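Local coordinates for polyketide biosynthesis cytochrome P450 PksS (Bacillus subtilis, PDB 4YZR), which is a heme-containing cytochrome P450 monooxygenase that acts on dihydrobacillaene in the biosynthesis of the polyketide antibiotic bacillaene, at residues 47-52 against 301-306. Sequence-based numbering, arbitrary orientation.
Sequences ITRYDD and TYKGHS
Both Y302 and K303 converge on one carboxylate oxygen, OD1 of D52, a buried residue in the first turn of helix 50-58. Y302 OH donates to D52 OD1 at 2.6 Å, approaching on the anti side and 25° out of the carboxylate plane. D52 OD1 also receives K303 NZ at 2.8 Å through its syn lone pair, a hydrogen bond that is also a salt bridge. Carboxylate and phenol ring stand nearly perpendicular, 88° apart, with OD1 at the ring edge. CG of Y302 is anti to its backbone N (chi1 -175°), and the ring beyond it packs on A55 and F56. The two donors are neighbours at the start of a type I' turn, Y302 to H305, which closes the two-stranded antiparallel hairpin 300-302/305-307 in the β-rich part of the P450 fold, away from the heme. I30 lies against D52, Y302 and K303. Towards solvent the contact slackens: exposed K303 makes a longer salt bridge from NZ to D51 OD2, 3.5 Å, within a network of R49, D51, D52 and K303. R49 grips D51 side-on, NE to OD1 at 2.8 Å, while NH1 reaches OD2 from above the carboxylate plane. D51, shared by both bases, probably eases the approach of R49 NE to K303 NZ (4.4 Å).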
ATOM      1  N   ILE A  47      -9.314  -3.727  16.048  1.00 10.64           N
ATOM      2  CA  ILE A  47     -10.668  -3.428  15.633  1.00 10.84           C
ATOM      3  C   ILE A  47     -10.945  -4.134  14.336  1.00 11.55           C
ATOM      4  O   ILE A  47     -10.227  -3.851  13.330  1.00 11.58           O
ATOM      5  CB  ILE A  47     -10.800  -1.883  15.471  1.00 11.33           C
ATOM      6  CG1 ILE A  47     -10.228  -1.126  16.664  1.00 12.81           C
ATOM      7  CG2 ILE A  47     -12.283  -1.490  15.204  1.00 11.82           C
ATOM      8  CD1 ILE A  47     -10.854  -1.420  18.001  1.00 13.84           C
ATOM      9  N   THR A  48     -11.822  -5.134  14.296  1.00 10.25           N
ATOM     10  CA  THR A  48     -12.014  -5.971  13.144  1.00 10.36           C
ATOM     11  C   THR A  48     -13.257  -5.877  12.365  1.00 10.40           C
ATOM     12  O   THR A  48     -13.345  -6.378  11.257  1.00 11.40           O
ATOM     13  CB  THR A  48     -11.713  -7.427  13.472  1.00 11.24           C
ATOM     14  OG1 THR A  48     -12.316  -7.694  14.763  1.00 13.01           O
ATOM     15  CG2 THR A  48     -10.224  -7.624  13.609  1.00 11.16           C
ATOM     16  N   ARG A  49     -14.332  -5.290  12.970  1.00 10.87           N
ATOM     17  CA  ARG A  49     -15.543  -5.065  12.202  1.00 10.36           C
ATOM     18  C   ARG A  49     -15.554  -3.795  11.364  1.00  9.41           C
ATOM     19  O   ARG A  49     -14.937  -2.826  11.756  1.00 10.58           O
ATOM     20  CB  ARG A  49     -16.741  -4.923  13.141  1.00 11.95           C
ATOM     21  CG  ARG A  49     -17.172  -6.253  13.807  1.00 13.29           C
ATOM     22  CD  ARG A  49     -18.142  -5.928  14.989  1.00 14.72           C
ATOM     23  NE  ARG A  49     -19.339  -5.200  14.523  1.00 14.86           N
ATOM     24  CZ  ARG A  49     -20.501  -5.753  14.225  1.00 17.96           C
ATOM     25  NH1 ARG A  49     -21.495  -4.999  13.769  1.00 19.48           N
ATOM     26  NH2 ARG A  49     -20.696  -7.078  14.293  1.00 19.97           N
ATOM     27  N   TYR A  50     -16.294  -3.797  10.271  1.00  9.62           N
ATOM     28  CA  TYR A  50     -16.334  -2.636   9.390  1.00  9.47           C
ATOM     29  C   TYR A  50     -16.927  -1.428  10.116  1.00 10.39           C
ATOM     30  O   TYR A  50     -16.435  -0.317  10.039  1.00 10.09           O
ATOM     31  CB  TYR A  50     -17.144  -2.962   8.151  1.00  9.73           C
ATOM     32  CG  TYR A  50     -17.167  -1.925   7.082  1.00  9.62           C
ATOM     33  CD1 TYR A  50     -18.012  -0.826   7.094  1.00  9.86           C
ATOM     34  CD2 TYR A  50     -16.363  -2.080   5.937  1.00 11.08           C
ATOM     35  CE1 TYR A  50     -18.085   0.062   6.064  1.00 10.38           C
ATOM     36  CE2 TYR A  50     -16.440  -1.177   4.879  1.00 11.46           C
ATOM     37  CZ  TYR A  50     -17.315  -0.113   4.945  1.00 10.03           C
ATOM     38  OH  TYR A  50     -17.450   0.760   3.879  1.00 11.58           O
ATOM     39  N   ASP A  51     -18.047  -1.604  10.832  1.00 10.94           N
ATOM     40  CA  ASP A  51     -18.648  -0.464  11.469  1.00 10.89           C
ATOM     41  C   ASP A  51     -17.769   0.109  12.514  1.00 10.26           C
ATOM     42  O   ASP A  51     -17.631   1.363  12.604  1.00 12.02           O
ATOM     43  CB  ASP A  51     -20.059  -0.836  12.091  1.00 12.05           C
ATOM     44  CG  ASP A  51     -20.054  -1.904  13.114  1.00 14.63           C
ATOM     45  OD1 ASP A  51     -19.136  -2.709  13.310  1.00 15.17           O
ATOM     46  OD2 ASP A  51     -21.077  -2.069  13.884  1.00 17.22           O
ATOM     47  N   ASP A  52     -17.092  -0.723  13.280  1.00 10.88           N
ATOM     48  CA  ASP A  52     -16.196  -0.177  14.302  1.00 11.45           C
ATOM     49  C   ASP A  52     -14.913   0.456  13.720  1.00 11.19           C
ATOM     50  O   ASP A  52     -14.423   1.490  14.176  1.00 11.22           O
ATOM     51  CB  ASP A  52     -15.761  -1.223  15.318  1.00 12.95           C
ATOM     52  CG  ASP A  52     -16.949  -1.846  16.079  1.00 15.00           C
ATOM     53  OD1 ASP A  52     -17.883  -1.061  16.409  1.00 18.06           O
ATOM     54  OD2 ASP A  52     -16.969  -3.040  16.369  1.00 15.54           O
ATOM     55  N   THR A 301     -14.813   5.279  26.611  1.00 20.62           N
ATOM     56  CA  THR A 301     -15.404   4.002  26.479  1.00 21.09           C
ATOM     57  C   THR A 301     -16.078   3.830  25.100  1.00 22.12           C
ATOM     58  O   THR A 301     -16.690   4.742  24.568  1.00 23.07           O
ATOM     59  CB  THR A 301     -16.552   3.799  27.541  1.00 29.61           C
ATOM     60  OG1 THR A 301     -15.961   3.969  28.806  1.00 30.38           O
ATOM     61  CG2 THR A 301     -17.184   2.452  27.515  1.00 31.78           C
ATOM     62  N   TYR A 302     -15.831   2.667  24.523  1.00 21.07           N
ATOM     63  CA  TYR A 302     -16.436   2.309  23.246  1.00 20.45           C
ATOM     64  C   TYR A 302     -16.972   0.947  23.325  1.00 17.88           C
ATOM     65  O   TYR A 302     -16.250  -0.013  23.525  1.00 19.49           O
ATOM     66  CB  TYR A 302     -15.341   2.377  22.116  1.00 20.06           C
ATOM     67  CG  TYR A 302     -15.937   2.132  20.716  1.00 18.72           C
ATOM     68  CD1 TYR A 302     -16.068   0.858  20.192  1.00 18.57           C
ATOM     69  CD2 TYR A 302     -16.402   3.192  19.967  1.00 17.52           C
ATOM     70  CE1 TYR A 302     -16.644   0.619  18.971  1.00 17.41           C
ATOM     71  CE2 TYR A 302     -17.092   2.949  18.749  1.00 18.70           C
ATOM     72  CZ  TYR A 302     -17.106   1.689  18.220  1.00 16.39           C
ATOM     73  OH  TYR A 302     -17.770   1.448  17.050  1.00 18.42           O
ATOM     74  N   LYS A 303     -18.314   0.794  23.234  1.00 20.53           N
ATOM     75  CA  LYS A 303     -18.992  -0.522  23.322  1.00 21.82           C
ATOM     76  C   LYS A 303     -18.627  -1.286  24.608  1.00 22.33           C
ATOM     77  O   LYS A 303     -18.308  -2.461  24.585  1.00 28.85           O
ATOM     78  CB  LYS A 303     -18.817  -1.377  22.034  1.00 22.18           C
ATOM     79  CG  LYS A 303     -19.570  -0.820  20.813  1.00 22.16           C
ATOM     80  CD  LYS A 303     -19.611  -1.717  19.629  1.00 22.62           C
ATOM     81  CE  LYS A 303     -20.397  -1.088  18.507  1.00 23.84           C
ATOM     82  NZ  LYS A 303     -20.383  -1.913  17.270  1.00 25.54           N
ATOM     83  N   GLY A 304     -18.510  -0.515  25.667  1.00 26.40           N
ATOM     84  CA  GLY A 304     -18.141  -1.075  26.990  1.00 25.73           C
ATOM     85  C   GLY A 304     -16.672  -1.254  27.268  1.00 27.24           C
ATOM     86  O   GLY A 304     -16.284  -1.732  28.334  1.00 31.77           O
ATOM     87  N   HIS A 305     -15.818  -0.960  26.290  1.00 23.68           N
ATOM     88  CA  HIS A 305     -14.368  -1.147  26.422  1.00 23.26           C
ATOM     89  C   HIS A 305     -13.714   0.093  26.825  1.00 20.06           C
ATOM     90  O   HIS A 305     -14.000   1.138  26.304  1.00 21.43           O
ATOM     91  CB  HIS A 305     -13.737  -1.639  25.066  1.00 20.33           C
ATOM     92  CG  HIS A 305     -14.268  -2.951  24.625  1.00 20.90           C
ATOM     93  ND1 HIS A 305     -15.336  -3.050  23.756  1.00 28.37           N
ATOM     94  CD2 HIS A 305     -13.979  -4.228  25.000  1.00 21.70           C
ATOM     95  CE1 HIS A 305     -15.661  -4.311  23.599  1.00 22.12           C
ATOM     96  NE2 HIS A 305     -14.831  -5.042  24.318  1.00 28.14           N
ATOM     97  N   SER A 306     -12.758   0.006  27.772  1.00 21.07           N
ATOM     98  CA  SER A 306     -12.090   1.138  28.343  1.00 21.58           C
ATOM     99  C   SER A 306     -10.822   1.455  27.637  1.00 19.64           C
ATOM    100  O   SER A 306      -9.761   0.958  27.929  1.00 22.42           O
ATOM    101  CB  SER A 306     -11.851   0.954  29.870  1.00 26.37           C
ATOM    102  OG  SER A 306     -13.158   0.958  30.526  1.00 31.55           O
TER